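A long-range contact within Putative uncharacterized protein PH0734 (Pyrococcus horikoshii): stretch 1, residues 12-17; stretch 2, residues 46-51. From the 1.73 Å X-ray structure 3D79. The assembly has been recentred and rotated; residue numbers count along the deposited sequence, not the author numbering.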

# COMPACT_ATOMS: atom_id res chain seq x y z
N ILE A 12 -6.93 7.17 20.72
CA ILE A 12 -8.03 6.24 21.14
C ILE A 12 -8.70 5.56 19.95
O ILE A 12 -8.89 6.16 18.90
N LYS A 13 -9.06 4.29 20.14
CA LYS A 13 -9.67 3.50 19.08
C LYS A 13 -11.20 3.54 19.14
O LYS A 13 -11.80 3.23 20.17
N HIS A 14 -11.81 3.94 18.02
CA HIS A 14 -13.26 4.01 17.90
C HIS A 14 -13.75 2.92 16.95
O HIS A 14 -13.09 2.65 15.94
N PRO A 15 -14.89 2.29 17.26
CA PRO A 15 -15.39 1.22 16.39
C PRO A 15 -15.79 1.73 15.01
O PRO A 15 -16.36 2.82 14.89
N LEU A 16 -15.49 0.95 13.98
CA LEU A 16 -15.91 1.29 12.63
C LEU A 16 -17.27 0.67 12.37
O LEU A 16 -17.51 -0.49 12.71
N SER A 17 -18.16 1.44 11.75
CA SER A 17 -19.51 0.97 11.40
C SER A 17 -19.46 -0.13 10.35
O SER A 17 -18.52 -0.22 9.56
N GLU A 46 -13.87 -7.45 13.73
CA GLU A 46 -13.95 -6.27 14.59
C GLU A 46 -12.98 -5.23 14.06
O GLU A 46 -11.76 -5.43 14.10
N VAL A 47 -13.52 -4.12 13.57
CA VAL A 47 -12.71 -3.08 12.94
C VAL A 47 -12.78 -1.80 13.77
O VAL A 47 -13.85 -1.39 14.21
N LYS A 48 -11.61 -1.21 13.99
CA LYS A 48 -11.49 -0.01 14.81
C LYS A 48 -10.67 1.03 14.06
O LYS A 48 -9.91 0.69 13.15
N VAL A 49 -10.83 2.29 14.43
CA VAL A 49 -10.04 3.35 13.82
C VAL A 49 -9.31 4.16 14.89
O VAL A 49 -9.90 4.52 15.91
N ALA A 50 -8.03 4.40 14.65
CA ALA A 50 -7.20 5.25 15.51
C ALA A 50 -6.67 6.42 14.70
O ALA A 50 -6.41 6.29 13.50
N GLU A 51 -6.51 7.57 15.34
CA GLU A 51 -5.96 8.73 14.66
C GLU A 51 -4.44 8.69 14.70
O GLU A 51 -3.84 8.46 15.75

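Two segments of Putative uncharacterized protein PH0734, at least 31 residues apart in sequence wherever they touch, pair as antiparallel strands held by three backbone hydrogen bonds. His 14 and Val 49 form a hydrogen-bonded pair: His 14 N donates to Val 49 O (2.9 Å, 169°), and Val 49 N donates to His 14 O (2.7 Å). Proline lacks an amide hydrogen, but Pro 15 sits opposite Lys 48 in a non-hydrogen-bonded pair, so the ladder passes it and resumes where Leu 16 N donates to Val 47 O (2.9 Å, 172°). The same carbonyls also receive CA-H...O contacts, from Lys 13 CA to Val 49 O and from Lys 48 CA to His 14 O, both 3.3 Å. Beyond the last direct bond near Ile 12, one water extends the link, donating to Ile 12 O (2.6 Å) and accepting from Glu 51 N (3.1 Å). The side chains add mainly apolar packing. Leu 16 points toward the other strand, its chi1 between wells at -148° and chi2 p; its CD2 lies 3.7 Å from CG1 of Val 47 (chi1 t), and its CD1 lies 4.0 Å from CB of Val 49 (chi1 p). His 14 (chi1 m) shares a sheet face with Val 49, His 14 CB approaching Val 49 CG1 at 4.1 Å. Lys 13 (m, t, m, m) leaves sideways and its end leads away, yet its aliphatic part still makes contact: Lys 13 CG is 4.1 Å from Ala 50 CB, and Lys 13 CE is 4.0 Å from Lys 48 CD. Lys 48 (m, t, t, t) is extended, with NZ hydrogen-bonded elsewhere in the structure. The side chains of Ile 12 (p, m) and Pro 15 point away, leaving their backbones to make the close approaches.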

# COMPACT_ATOMS: atom_id res chain seq x y z
CB ILE A 12 -9.10 6.93 22.05
CG1 ILE A 12 -9.70 8.20 21.40
CG2 ILE A 12 -8.55 7.15 23.48
CD1 ILE A 12 -8.84 9.48 21.48
CB LYS A 13 -9.17 2.05 19.13
CG LYS A 13 -7.68 1.89 18.85
CD LYS A 13 -7.30 0.44 18.58
CE LYS A 13 -7.39 -0.43 19.83
NZ LYS A 13 -6.43 -0.01 20.89
CB HIS A 14 -13.67 5.38 17.35
CG HIS A 14 -13.32 6.53 18.25
ND1 HIS A 14 -14.08 6.88 19.34
CD2 HIS A 14 -12.28 7.40 18.21
CE1 HIS A 14 -13.53 7.92 19.94
NE2 HIS A 14 -12.44 8.26 19.27
CB PRO A 15 -16.61 0.68 17.15
CG PRO A 15 -17.05 1.80 18.01
CD PRO A 15 -15.79 2.50 18.42
CB LEU A 16 -14.90 0.77 11.61
CG LEU A 16 -14.72 1.60 10.34
CD1 LEU A 16 -13.82 2.79 10.63
CD2 LEU A 16 -14.14 0.75 9.23
CB SER A 17 -20.37 2.13 10.89
OG SER A 17 -19.96 2.54 9.60
CB GLU A 46 -13.63 -6.60 16.05
CG GLU A 46 -13.93 -5.43 16.98
CD GLU A 46 -13.94 -5.81 18.45
OE1 GLU A 46 -13.12 -6.66 18.86
OE2 GLU A 46 -14.76 -5.25 19.20
CB VAL A 47 -13.14 -2.83 11.48
CG1 VAL A 47 -12.17 -1.90 10.79
CG2 VAL A 47 -13.21 -4.14 10.72
CB LYS A 48 -10.84 -0.35 16.15
CG LYS A 48 -11.70 -1.19 17.09
CD LYS A 48 -10.91 -1.64 18.29
CE LYS A 48 -11.61 -2.76 19.04
NZ LYS A 48 -10.69 -3.40 20.02
CB VAL A 49 -10.88 4.26 12.89
CG1 VAL A 49 -12.08 4.86 13.63
CG2 VAL A 49 -10.02 5.36 12.25
CB ALA A 50 -6.06 4.46 16.11
CB GLU A 51 -6.47 10.03 15.30
CG GLU A 51 -5.97 11.29 14.60
CD GLU A 51 -6.51 12.56 15.22
OE1 GLU A 51 -7.71 12.84 15.07
OE2 GLU A 51 -5.71 13.29 15.86
O HOH W 1 -8.59 8.34 17.51